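Local coordinates for outer membrane protein SusF (Bacteroides thetaiotaomicron, PDB 4FE9) that binds starch at the cell surface through carbohydrate-binding modules, before the glycan is transported into the periplasm for degradation, at residues F80-T83 with V87-V90; A143-V148 with V225-A230; Y270-P275 with A313-D318; R413-P418 with G424-T429. All coordinates share one frame; numbering follows the deposited sequence.

From the N terminus, the four contacts follow one another in series; none nests in another or crosses it. Contact 1 closes a short beta hairpin, with three residues between its segments, at the edge of the N-terminal sheet. Contact 2 spans 76 residues and brings the loop that leaves strand 128-141 against a loop of the first carbohydrate-binding module, where the two domains adjoin. Contact 3, in the second module, joins two loops that carry sugar-binding tryptophans. Contact 4 closes a short loop at the end of strand 410-415 in the third module. Contacts 1 and 4 lie farthest apart, with centres about 63 Å from each other.

Contact 1: F80-T83 with V87-V90; sequences FSMT and VFKV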
loop_
_atom_site.group_PDB
_atom_site.type_symbol
_atom_site.label_atom_id
_atom_site.label_comp_id
_atom_site.label_asym_id
_atom_site.label_seq_id
_atom_site.Cartn_x
_atom_site.Cartn_y
_atom_site.Cartn_z
ATOM N N PHE A 80 -16.244 29.795 -8.051
ATOM C CA PHE A 80 -16.008 31.004 -7.253
ATOM C C PHE A 80 -16.682 32.164 -7.904
ATOM O O PHE A 80 -17.041 32.089 -9.089
ATOM C CB PHE A 80 -14.478 31.268 -7.065
ATOM C CG PHE A 80 -13.771 31.695 -8.327
ATOM C CD1 PHE A 80 -13.357 30.744 -9.269
ATOM C CD2 PHE A 80 -13.620 33.061 -8.634
ATOM C CE1 PHE A 80 -12.727 31.141 -10.464
ATOM C CE2 PHE A 80 -13.127 33.473 -9.884
ATOM C CZ PHE A 80 -12.641 32.522 -10.788
ATOM N N SER A 81 -16.934 33.215 -7.133
ATOM C CA SER A 81 -17.371 34.464 -7.704
ATOM C C SER A 81 -16.533 35.596 -7.112
ATOM O O SER A 81 -15.807 35.385 -6.153
ATOM C CB SER A 81 -18.861 34.685 -7.410
ATOM O OG SER A 81 -19.053 34.949 -6.027
ATOM N N MET A 82 -16.560 36.761 -7.746
ATOM C CA MET A 82 -15.722 37.874 -7.310
ATOM C C MET A 82 -16.572 39.142 -7.265
ATOM O O MET A 82 -17.352 39.364 -8.151
ATOM C CB MET A 82 -14.525 38.034 -8.274
ATOM C CG MET A 82 -13.692 39.284 -8.040
ATOM S SD MET A 82 -12.468 39.620 -9.371
ATOM C CE MET A 82 -13.522 40.504 -10.578
ATOM N N THR A 83 -16.594 39.842 -6.131
ATOM C CA THR A 83 -17.555 40.939 -5.971
ATOM C C THR A 83 -17.022 42.199 -6.671
ATOM O O THR A 83 -15.858 42.225 -7.106
ATOM C CB THR A 83 -17.793 41.267 -4.532
ATOM O OG1 THR A 83 -16.604 41.848 -3.971
ATOM C CG2 THR A 83 -18.190 40.007 -3.739
ATOM N N VAL A 87 -13.511 41.025 -3.843
ATOM C CA VAL A 87 -13.480 39.938 -2.871
ATOM C C VAL A 87 -13.922 38.623 -3.508
ATOM O O VAL A 87 -14.828 38.609 -4.318
ATOM C CB VAL A 87 -14.387 40.258 -1.635
ATOM C CG1 VAL A 87 -14.316 39.143 -0.627
ATOM C CG2 VAL A 87 -13.965 41.562 -1.012
ATOM N N PHE A 88 -13.154 37.568 -3.261
ATOM C CA PHE A 88 -13.401 36.239 -3.832
ATOM C C PHE A 88 -14.230 35.380 -2.897
ATOM O O PHE A 88 -13.916 35.248 -1.691
ATOM C CB PHE A 88 -12.069 35.550 -4.164
ATOM C CG PHE A 88 -11.255 36.295 -5.171
ATOM C CD1 PHE A 88 -11.421 36.033 -6.540
ATOM C CD2 PHE A 88 -10.542 37.425 -4.800
ATOM C CE1 PHE A 88 -10.793 36.829 -7.501
ATOM C CE2 PHE A 88 -9.898 38.220 -5.756
ATOM C CZ PHE A 88 -10.035 37.923 -7.107
ATOM N N LYS A 89 -15.356 34.899 -3.412
ATOM C CA LYS A 89 -16.331 34.121 -2.616
ATOM C C LYS A 89 -16.446 32.699 -3.156
ATOM O O LYS A 89 -16.433 32.484 -4.391
ATOM C CB LYS A 89 -17.699 34.780 -2.696
ATOM C CG LYS A 89 -17.814 36.111 -1.998
ATOM C CD LYS A 89 -19.274 36.406 -1.719
ATOM C CE LYS A 89 -19.519 37.892 -1.631
ATOM N NZ LYS A 89 -20.719 38.216 -0.803
ATOM N N VAL A 90 -16.642 31.733 -2.250
ATOM C CA VAL A 90 -16.952 30.379 -2.635
ATOM C C VAL A 90 -18.116 29.884 -1.782
ATOM O O VAL A 90 -18.372 30.420 -0.697
ATOM C CB VAL A 90 -15.735 29.417 -2.455
ATOM C CG1 VAL A 90 -14.601 29.791 -3.437
ATOM C CG2 VAL A 90 -15.223 29.446 -0.998
#
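A chi1 of 172° carries M82 CG alongside the carbonyl carbon, and a bend at chi3 (84°) lays the chain beside F88, whose own CG is anti to its carbonyl carbon. M82 CG stands over one face of the F88 ring, off-centre toward the rim, and M82 SD reaches F88 CZ at 3.7 Å, an oblique Met-aromatic contact. The flexible, polarisable thioether suits this place because it can follow the ring. F80 CD2 lies 4.2 Å from F88 CD1, at the edge of the F88 ring, while V67 of strand 64-72 touches both phenylalanines. The segments form an antiparallel beta hairpin in which S81 and K89 are a hydrogen-bonded pair: S81 N donates to K89 O at 2.9 Å, and K89 N to S81 O at 2.8 Å. M82 and F88 are the next, non-hydrogen-bonded pair. Toward the turn, T83 grips V87 twice. T83 N donates to V87 O at 2.8 Å, and T83 OG1 accepts from V87 N at 3.2 Å; a hydroxyl suits this place just past the strand, since it can take that N-H. T83 CG2 presses on K89 CE, crossing the lysine chain at about a right angle.

Contact 2: A143-V148 with V225-A230; sequences ATTPAV and VSWTNA
P146 lays the CG-CD side of its ring over one face of the W227 indole. P146 CD stands 3.5 Å from the centroid of the six-membered ring, only 14° off the ring normal, which makes this a CH-pi contact, and P146 CG is 3.6 Å from W227 CD2, at the ring fusion. Proline suits the place: its CD is bonded to the backbone nitrogen, which makes its hydrogens somewhat electron-poor, and its compact ring presents C-H groups of CG and CD to the pi cloud. The indole is swung toward the proline by a chi1 of 52°, which sets W227 CG between its backbone N and carbonyl carbon. The methyl T145 CG2 meets W227 CH2 at 3.9 Å, approaching obliquely, and the carbonyl T144 O comes as near to W227 CZ2. T144 turns its hydroxyl elsewhere, to a hydrogen bond with D42. T228 N donates to S226 OG at 3.2 Å, an ST turn that shapes the loop around W227. The contact joins the loop between strands 128-141 and 153-157 to the loop after strand 222-224. R106, from the part of the chain before the first carbohydrate-binding module, makes a cation-pi contact with W227, and Y250 of the module meets it edge-to-face. With an alanine in place of W227 the indole face is gone, and P146 and R106 would probably lose their aromatic partner, with a gap opened between the two loops. Since no hydrogen bond crosses between the segments, their direct attachment rests on dispersion and weak CH-pi attraction, which depend on close fit.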
loop_
_atom_site.group_PDB
_atom_site.type_symbol
_atom_site.label_atom_id
_atom_site.label_comp_id
_atom_site.label_asym_id
_atom_site.label_seq_id
_atom_site.Cartn_x
_atom_site.Cartn_y
_atom_site.Cartn_z
ATOM N N ALA A 143 -16.365 19.167 9.935
ATOM C CA ALA A 143 -17.264 18.972 11.070
ATOM C C ALA A 143 -16.863 17.705 11.828
ATOM O O ALA A 143 -16.057 16.890 11.339
ATOM C CB ALA A 143 -18.670 18.860 10.612
ATOM N N THR A 144 -17.234 17.688 13.089
ATOM C CA THR A 144 -16.963 16.571 13.978
ATOM C C THR A 144 -17.454 15.262 13.371
ATOM O O THR A 144 -18.523 15.203 12.794
ATOM C CB THR A 144 -17.640 16.843 15.323
ATOM O OG1 THR A 144 -17.003 17.987 15.913
ATOM C CG2 THR A 144 -17.512 15.635 16.278
ATOM N N THR A 145 -16.599 14.265 13.353
ATOM C CA THR A 145 -17.006 12.956 12.827
ATOM C C THR A 145 -17.696 12.130 13.902
ATOM O O THR A 145 -17.621 12.473 15.088
ATOM C CB THR A 145 -15.854 12.211 12.235
ATOM O OG1 THR A 145 -14.925 11.873 13.259
ATOM C CG2 THR A 145 -15.127 13.083 11.153
ATOM N N PRO A 146 -18.436 11.077 13.495
ATOM C CA PRO A 146 -19.012 10.220 14.537
ATOM C C PRO A 146 -17.986 9.738 15.534
ATOM O O PRO A 146 -16.808 9.569 15.200
ATOM C CB PRO A 146 -19.636 9.039 13.736
ATOM C CG PRO A 146 -19.844 9.628 12.287
ATOM C CD PRO A 146 -18.672 10.556 12.123
ATOM N N ALA A 147 -18.429 9.510 16.762
ATOM C CA ALA A 147 -17.597 8.822 17.761
ATOM C C ALA A 147 -17.229 7.405 17.291
ATOM O O ALA A 147 -17.968 6.785 16.547
ATOM C CB ALA A 147 -18.338 8.756 19.104
ATOM N N VAL A 148 -16.057 6.931 17.679
ATOM C CA VAL A 148 -15.686 5.541 17.459
ATOM C C VAL A 148 -16.521 4.615 18.355
ATOM O O VAL A 148 -16.747 4.918 19.522
ATOM C CB VAL A 148 -14.175 5.311 17.728
ATOM C CG1 VAL A 148 -13.841 3.842 17.571
ATOM C CG2 VAL A 148 -13.342 6.124 16.747
ATOM N N VAL A 225 -16.683 7.894 3.426
ATOM C CA VAL A 225 -17.853 7.381 4.123
ATOM C C VAL A 225 -18.769 8.499 4.528
ATOM O O VAL A 225 -18.330 9.458 5.143
ATOM C CB VAL A 225 -17.415 6.613 5.380
ATOM C CG1 VAL A 225 -18.645 6.134 6.180
ATOM C CG2 VAL A 225 -16.527 5.461 4.984
ATOM N N SER A 226 -20.067 8.273 4.397
ATOM C CA SER A 226 -21.049 9.229 4.801
ATOM C C SER A 226 -21.857 8.696 5.996
ATOM O O SER A 226 -22.090 7.477 6.104
ATOM C CB SER A 226 -21.998 9.499 3.633
ATOM O OG SER A 226 -23.156 10.158 4.092
ATOM N N TRP A 227 -22.260 9.595 6.888
ATOM C CA TRP A 227 -23.086 9.229 8.016
ATOM C C TRP A 227 -24.402 9.914 7.974
ATOM O O TRP A 227 -25.114 9.962 8.971
ATOM C CB TRP A 227 -22.383 9.538 9.356
ATOM C CG TRP A 227 -21.866 10.955 9.467
ATOM C CD1 TRP A 227 -22.551 12.052 9.925
ATOM C CD2 TRP A 227 -20.543 11.389 9.208
ATOM N NE1 TRP A 227 -21.723 13.147 9.943
ATOM C CE2 TRP A 227 -20.478 12.760 9.535
ATOM C CE3 TRP A 227 -19.403 10.765 8.672
ATOM C CZ2 TRP A 227 -19.336 13.499 9.371
ATOM C CZ3 TRP A 227 -18.280 11.487 8.542
ATOM C CH2 TRP A 227 -18.269 12.881 8.816
ATOM N N THR A 228 -24.725 10.505 6.831
ATOM C CA THR A 228 -25.965 11.250 6.716
ATOM C C THR A 228 -26.828 10.773 5.555
ATOM O O THR A 228 -26.488 10.980 4.408
ATOM C CB THR A 228 -25.716 12.776 6.566
ATOM O OG1 THR A 228 -24.690 13.196 7.489
ATOM C CG2 THR A 228 -27.021 13.542 6.880
ATOM N N ASN A 229 -27.904 10.076 5.871
ATOM C CA ASN A 229 -28.682 9.345 4.860
ATOM C C ASN A 229 -27.834 8.486 3.929
ATOM O O ASN A 229 -27.979 8.581 2.715
ATOM C CB ASN A 229 -29.479 10.326 3.995
ATOM C CG ASN A 229 -30.740 10.795 4.671
ATOM O OD1 ASN A 229 -30.810 11.933 5.167
ATOM N ND2 ASN A 229 -31.735 9.905 4.754
ATOM N N ALA A 230 -26.897 7.734 4.487
ATOM C CA ALA A 230 -25.881 7.060 3.696
ATOM C C ALA A 230 -26.532 6.084 2.724
ATOM O O ALA A 230 -27.518 5.437 3.065
ATOM C CB ALA A 230 -24.894 6.330 4.588
#

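Contact 3: Y270-P275 with A313-D318; sequences YNWGTP and ANWGND. With GLC (alpha-D-glucopyranose), chain C; GLC (alpha-D-glucopyranose), chain B; EDO (1,2-ethanediol), chain H.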
loop_
_atom_site.group_PDB
_atom_site.type_symbol
_atom_site.label_atom_id
_atom_site.label_comp_id
_atom_site.label_asym_id
_atom_site.label_seq_id
_atom_site.Cartn_x
_atom_site.Cartn_y
_atom_site.Cartn_z
ATOM N N TYR A 270 17.990 -16.096 -18.564
ATOM C CA TYR A 270 17.204 -17.358 -18.645
ATOM C C TYR A 270 16.490 -17.481 -19.960
ATOM O O TYR A 270 15.402 -18.071 -20.033
ATOM C CB TYR A 270 16.159 -17.456 -17.513
ATOM C CG TYR A 270 16.723 -17.326 -16.121
ATOM C CD1 TYR A 270 17.382 -18.387 -15.511
ATOM C CD2 TYR A 270 16.624 -16.147 -15.437
ATOM C CE1 TYR A 270 17.933 -18.254 -14.226
ATOM C CE2 TYR A 270 17.205 -15.985 -14.187
ATOM C CZ TYR A 270 17.822 -17.060 -13.573
ATOM O OH TYR A 270 18.394 -16.898 -12.324
ATOM N N ASN A 271 16.992 -16.769 -20.963
ATOM C CA ASN A 271 16.450 -16.853 -22.293
ATOM C C ASN A 271 15.076 -16.229 -22.419
ATOM O O ASN A 271 14.279 -16.628 -23.270
ATOM C CB ASN A 271 16.426 -18.312 -22.776
ATOM C CG ASN A 271 16.561 -18.427 -24.295
ATOM O OD1 ASN A 271 17.376 -17.732 -24.908
ATOM N ND2 ASN A 271 15.716 -19.242 -24.908
ATOM N N TRP A 272 14.804 -15.214 -21.595
ATOM C CA TRP A 272 13.449 -14.621 -21.521
ATOM C C TRP A 272 12.297 -15.652 -21.665
ATOM O O TRP A 272 11.334 -15.420 -22.403
ATOM C CB TRP A 272 13.294 -13.488 -22.557
ATOM C CG TRP A 272 14.023 -12.232 -22.169
ATOM C CD1 TRP A 272 15.141 -11.697 -22.773
ATOM C CD2 TRP A 272 13.767 -11.428 -21.021
ATOM N NE1 TRP A 272 15.580 -10.596 -22.061
ATOM C CE2 TRP A 272 14.739 -10.394 -21.000
ATOM C CE3 TRP A 272 12.819 -11.487 -19.989
ATOM C CZ2 TRP A 272 14.785 -9.435 -19.984
ATOM C CZ3 TRP A 272 12.857 -10.511 -18.988
ATOM C CH2 TRP A 272 13.807 -9.488 -19.010
ATOM N N GLY A 273 12.363 -16.736 -20.893
ATOM C CA GLY A 273 11.194 -17.604 -20.678
ATOM C C GLY A 273 10.868 -18.557 -21.814
ATOM O O GLY A 273 9.770 -19.124 -21.865
ATOM N N THR A 274 11.810 -18.744 -22.739
ATOM C CA THR A 274 11.621 -19.725 -23.831
ATOM C C THR A 274 12.485 -20.960 -23.564
ATOM O O THR A 274 13.633 -20.828 -23.112
ATOM C CB THR A 274 11.981 -19.119 -25.229
ATOM O OG1 THR A 274 11.493 -17.774 -25.306
ATOM C CG2 THR A 274 11.351 -19.930 -26.362
ATOM N N PRO A 275 11.869 -22.158 -23.653
ATOM C CA PRO A 275 10.426 -22.323 -23.896
ATOM C C PRO A 275 9.567 -22.309 -22.591
ATOM O O PRO A 275 10.109 -22.378 -21.484
ATOM C CB PRO A 275 10.349 -23.692 -24.557
ATOM C CG PRO A 275 11.475 -24.467 -23.906
ATOM C CD PRO A 275 12.563 -23.459 -23.561
ATOM N N ALA A 313 4.799 -20.685 -15.221
ATOM C CA ALA A 313 6.100 -20.758 -15.885
ATOM C C ALA A 313 5.938 -20.369 -17.361
ATOM O O ALA A 313 6.145 -21.185 -18.259
ATOM C CB ALA A 313 6.704 -22.180 -15.753
ATOM N N ASN A 314 5.469 -19.140 -17.588
ATOM C CA ASN A 314 5.137 -18.669 -18.913
ATOM C C ASN A 314 4.685 -17.219 -18.832
ATOM O O ASN A 314 4.359 -16.725 -17.736
ATOM C CB ASN A 314 4.038 -19.515 -19.532
ATOM C CG ASN A 314 3.997 -19.394 -21.050
ATOM O OD1 ASN A 314 4.930 -18.892 -21.661
ATOM N ND2 ASN A 314 2.944 -19.896 -21.653
ATOM N N TRP A 315 4.632 -16.539 -19.991
ATOM C CA TRP A 315 4.220 -15.119 -20.023
ATOM C C TRP A 315 2.718 -15.025 -19.826
ATOM O O TRP A 315 1.995 -15.989 -20.087
ATOM C CB TRP A 315 4.638 -14.464 -21.345
ATOM C CG TRP A 315 6.115 -14.381 -21.483
ATOM C CD1 TRP A 315 6.902 -15.172 -22.276
ATOM C CD2 TRP A 315 7.010 -13.712 -20.591
ATOM N NE1 TRP A 315 8.224 -14.866 -22.082
ATOM C CE2 TRP A 315 8.322 -14.026 -21.002
ATOM C CE3 TRP A 315 6.833 -12.831 -19.525
ATOM C CZ2 TRP A 315 9.427 -13.465 -20.417
ATOM C CZ3 TRP A 315 7.936 -12.296 -18.927
ATOM C CH2 TRP A 315 9.221 -12.645 -19.336
ATOM N N GLY A 316 2.261 -13.919 -19.243
ATOM C CA GLY A 316 0.819 -13.727 -18.978
ATOM C C GLY A 316 0.597 -13.304 -17.534
ATOM O O GLY A 316 0.988 -14.031 -16.597
ATOM N N ASN A 317 0.080 -12.091 -17.345
ATOM C CA ASN A 317 -0.046 -11.503 -16.011
ATOM C C ASN A 317 1.301 -11.381 -15.319
ATOM O O ASN A 317 1.392 -11.323 -14.095
ATOM C CB ASN A 317 -1.019 -12.322 -15.153
ATOM C CG ASN A 317 -2.436 -12.332 -15.725
ATOM O OD1 ASN A 317 -2.915 -13.359 -16.238
ATOM N ND2 ASN A 317 -3.079 -11.181 -15.705
ATOM N N ASP A 318 2.334 -11.195 -16.116
ATOM C CA ASP A 318 3.678 -11.065 -15.607
ATOM C C ASP A 318 3.959 -9.602 -15.198
ATOM O O ASP A 318 3.217 -8.700 -15.562
ATOM C CB ASP A 318 4.649 -11.499 -16.698
ATOM C CG ASP A 318 4.306 -10.890 -18.036
ATOM O OD1 ASP A 318 4.797 -9.772 -18.299
ATOM O OD2 ASP A 318 3.432 -11.447 -18.752
HETATM C C1 GLC C . 5.003 -10.355 -22.756
HETATM C C2 GLC C . 5.653 -9.807 -21.491
HETATM C C3 GLC C . 6.998 -9.185 -21.793
HETATM C C4 GLC C . 7.879 -10.189 -22.512
HETATM C C5 GLC C . 7.169 -10.712 -23.733
HETATM C C6 GLC C . 8.010 -11.770 -24.439
HETATM O O2 GLC C . 4.807 -8.816 -20.934
HETATM O O3 GLC C . 7.644 -8.747 -20.591
HETATM O O4 GLC C . 9.049 -9.547 -22.952
HETATM O O5 GLC C . 5.897 -11.273 -23.387
HETATM O O6 GLC C . 7.281 -12.207 -25.584
HETATM C C1 GLC B . 10.234 -10.071 -22.376
HETATM C C2 GLC B . 11.086 -8.913 -21.907
HETATM C C3 GLC B . 11.670 -8.142 -23.103
HETATM C C4 GLC B . 12.418 -9.072 -24.034
HETATM C C5 GLC B . 11.454 -10.172 -24.472
HETATM C C6 GLC B . 12.151 -11.199 -25.356
HETATM O O2 GLC B . 10.222 -8.035 -21.201
HETATM O O3 GLC B . 12.545 -7.113 -22.638
HETATM O O4 GLC B . 12.869 -8.323 -25.177
HETATM O O5 GLC B . 10.953 -10.866 -23.330
HETATM O O6 GLC B . 11.151 -12.017 -25.962
HETATM C C1 EDO H . 1.106 -22.497 -18.140
HETATM O O1 EDO H . 2.265 -23.178 -17.591
HETATM C C2 EDO H . 1.352 -22.172 -19.626
HETATM O O2 EDO H . 0.649 -20.977 -20.000
#
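The glycan-binding site of the second carbohydrate-binding module is built around an aromatic starch-binding platform of two tryptophans, W272 and W315, brought together from two loops. One glucose (chain B) lies over W272, its C2 3.6 Å from W272 CE3; the neighbouring glucose of the same glycan (chain C) lies over W315, with its C4 above the centre of the indole and its O5 3.7 Å from W315 CG. W315 CH2 meets W272 CE3 at 3.8 Å and lies at the edge of the W272 ring. A chi1 of -66° sets W315 CG beside its backbone N and carries the indole toward W272, and a hydrogen bond from W315 NE1 to W272 O at 3.2 Å helps to hold that rotation. The acceptor lies in the indole plane, but the bond is bent (137° at the hydrogen) and reaches the oxygen from above the carbonyl plane. Tryptophan suits this place because one side chain offers both a broad face for sugar and an edge N-H for the neighbouring loop. A leucine in its place would have neither, so the chain C glucose would probably lose its stacking surface and W272 O its N-H partner. G273, at a positive phi, suits the turn beside W272, since a CB would crowd W315 NE1. K308 and N341 also hydrogen-bond to glucose, and K308 forms a salt bridge with D318. D318 OD2 uses its anti lone pair to accept from G316 N at 2.8 Å, while D318 OD1 accepts from O2 of the chain C glucose at 2.8 Å.

Contact 4: R413-P418 with G424-T429; sequences RICVNP and GDWWKT
T429 OG1 donates to V416 O at 2.8 Å, from well above the carbonyl plane, and V416 N donates to T429 O at 3.2 Å. These paired bonds fasten the residue that follows the 3-10 segment 424-428 to the chain leaving strand 410-415 in the third carbohydrate-binding module. Threonine suits the junction because its hydroxyl works twice: T429 OG1 also accepts from a bridging water at 2.9 Å, which donates to D425 O as well and accepts from N417 ND2. T429's chi1 of 57° sets OG1 between backbone N and carbonyl carbon, facing V416. Farther out, V416 CG2 packs on T429 CB at 3.6 Å, the two side chains crossing at about a right angle, and W296 of strand 294-301, from the second module, touches both. The buried W426 is broad enough to span two strand residues. C415 CB meets the indole edge at W426 CE3, 3.6 Å away, and C415 SG makes an oblique sulfur-aromatic contact with the six-membered ring. R413, bent at chi2 and chi3, forms a salt bridge with E430. The R413 guanidinium plane is turned 53° from the indole, and W426 CH2 lies over one guanidinium face, 3.6 Å from R413 NH2.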
loop_
_atom_site.group_PDB
_atom_site.type_symbol
_atom_site.label_atom_id
_atom_site.label_comp_id
_atom_site.label_asym_id
_atom_site.label_seq_id
_atom_site.Cartn_x
_atom_site.Cartn_y
_atom_site.Cartn_z
ATOM N N ARG A 413 18.144 -27.627 11.737
ATOM C CA ARG A 413 17.195 -26.715 11.120
ATOM C C ARG A 413 17.931 -25.570 10.404
ATOM O O ARG A 413 19.019 -25.136 10.851
ATOM C CB ARG A 413 16.231 -26.159 12.178
ATOM C CG ARG A 413 15.463 -27.223 12.955
ATOM C CD ARG A 413 14.360 -27.897 12.078
ATOM N NE ARG A 413 13.110 -27.095 12.016
ATOM C CZ ARG A 413 12.133 -27.125 12.931
ATOM N NH1 ARG A 413 12.296 -27.797 14.070
ATOM N NH2 ARG A 413 11.021 -26.402 12.749
ATOM N N ILE A 414 17.402 -25.158 9.253
ATOM C CA ILE A 414 17.982 -24.055 8.463
ATOM C C ILE A 414 16.838 -23.105 8.053
ATOM O O ILE A 414 15.714 -23.566 7.721
ATOM C CB ILE A 414 18.646 -24.579 7.170
ATOM C CG1 ILE A 414 19.366 -25.915 7.430
ATOM C CG2 ILE A 414 19.622 -23.518 6.580
ATOM C CD1 ILE A 414 19.691 -26.681 6.154
ATOM N N CYS A 415 17.112 -21.795 8.058
ATOM C CA CYS A 415 16.156 -20.833 7.523
ATOM C C CYS A 415 16.795 -19.589 6.870
ATOM O O CYS A 415 18.025 -19.378 6.943
ATOM C CB CYS A 415 15.153 -20.406 8.596
ATOM S SG CYS A 415 15.864 -19.303 9.854
ATOM N N VAL A 416 15.964 -18.845 6.144
ATOM C CA VAL A 416 16.126 -17.396 6.001
ATOM C C VAL A 416 15.074 -16.700 6.851
ATOM O O VAL A 416 14.261 -17.362 7.495
ATOM C CB VAL A 416 15.950 -16.966 4.540
ATOM C CG1 VAL A 416 17.006 -17.642 3.651
ATOM C CG2 VAL A 416 14.548 -17.326 4.058
ATOM N N ASN A 417 15.149 -15.375 6.937
ATOM C CA ASN A 417 14.116 -14.589 7.594
ATOM C C ASN A 417 14.023 -13.198 6.943
ATOM O O ASN A 417 14.741 -12.301 7.316
ATOM C CB ASN A 417 14.435 -14.433 9.093
ATOM C CG ASN A 417 13.369 -13.599 9.853
ATOM O OD1 ASN A 417 13.695 -12.603 10.528
ATOM N ND2 ASN A 417 12.094 -14.057 9.802
ATOM N N PRO A 418 13.092 -13.020 5.995
ATOM C CA PRO A 418 12.904 -11.689 5.368
ATOM C C PRO A 418 12.508 -10.583 6.359
ATOM O O PRO A 418 11.950 -10.856 7.425
ATOM C CB PRO A 418 11.780 -11.930 4.345
ATOM C CG PRO A 418 11.719 -13.483 4.194
ATOM C CD PRO A 418 12.090 -13.999 5.538
ATOM N N GLY A 424 10.235 -14.455 15.300
ATOM C CA GLY A 424 9.453 -15.553 15.847
ATOM C C GLY A 424 8.940 -16.499 14.756
ATOM O O GLY A 424 8.724 -17.669 15.009
ATOM N N ASP A 425 8.738 -15.960 13.552
ATOM C CA ASP A 425 8.185 -16.707 12.430
ATOM C C ASP A 425 9.265 -17.098 11.421
ATOM O O ASP A 425 8.985 -17.275 10.220
ATOM C CB ASP A 425 7.122 -15.870 11.726
ATOM C CG ASP A 425 5.826 -15.746 12.547
ATOM O OD1 ASP A 425 5.656 -16.507 13.532
ATOM O OD2 ASP A 425 4.993 -14.884 12.190
ATOM N N TRP A 426 10.478 -17.308 11.918
ATOM C CA TRP A 426 11.568 -17.811 11.072
ATOM C C TRP A 426 11.167 -19.099 10.346
ATOM O O TRP A 426 11.553 -19.310 9.208
ATOM C CB TRP A 426 12.815 -18.066 11.920
ATOM C CG TRP A 426 12.635 -19.169 12.902
ATOM C CD1 TRP A 426 12.121 -19.064 14.154
ATOM C CD2 TRP A 426 12.809 -20.575 12.655
ATOM N NE1 TRP A 426 12.015 -20.316 14.736
ATOM C CE2 TRP A 426 12.454 -21.255 13.839
ATOM C CE3 TRP A 426 13.276 -21.317 11.562
ATOM C CZ2 TRP A 426 12.504 -22.655 13.949
ATOM C CZ3 TRP A 426 13.347 -22.711 11.675
ATOM C CH2 TRP A 426 12.982 -23.360 12.866
ATOM N N TRP A 427 10.315 -19.913 10.983
ATOM C CA TRP A 427 10.000 -21.255 10.431
ATOM C C TRP A 427 9.064 -21.145 9.206
ATOM O O TRP A 427 8.777 -22.132 8.559
ATOM C CB TRP A 427 9.335 -22.106 11.488
ATOM C CG TRP A 427 8.224 -21.397 12.166
ATOM C CD1 TRP A 427 8.311 -20.640 13.300
ATOM C CD2 TRP A 427 6.870 -21.330 11.743
ATOM N NE1 TRP A 427 7.100 -20.077 13.582
ATOM C CE2 TRP A 427 6.199 -20.459 12.630
ATOM C CE3 TRP A 427 6.159 -21.872 10.651
ATOM C CZ2 TRP A 427 4.818 -20.210 12.548
ATOM C CZ3 TRP A 427 4.779 -21.579 10.538
ATOM C CH2 TRP A 427 4.140 -20.732 11.466
ATOM N N LYS A 428 8.514 -19.960 8.970
ATOM C CA LYS A 428 7.708 -19.743 7.757
ATOM C C LYS A 428 8.523 -19.819 6.466
ATOM O O LYS A 428 7.965 -19.890 5.373
ATOM C CB LYS A 428 6.938 -18.437 7.856
ATOM C CG LYS A 428 5.770 -18.540 8.885
ATOM C CD LYS A 428 5.071 -17.192 9.130
ATOM C CE LYS A 428 3.928 -17.384 10.095
ATOM N NZ LYS A 428 2.952 -16.324 9.996
ATOM N N THR A 429 9.838 -19.705 6.599
ATOM C CA THR A 429 10.728 -19.774 5.463
ATOM C C THR A 429 11.909 -20.661 5.809
ATOM O O THR A 429 13.063 -20.209 5.897
ATOM C CB THR A 429 11.228 -18.329 5.001
ATOM O OG1 THR A 429 11.869 -17.664 6.095
ATOM C CG2 THR A 429 10.032 -17.461 4.524
HETATM O O HOH W 1 10.799 -16.158 8.292
#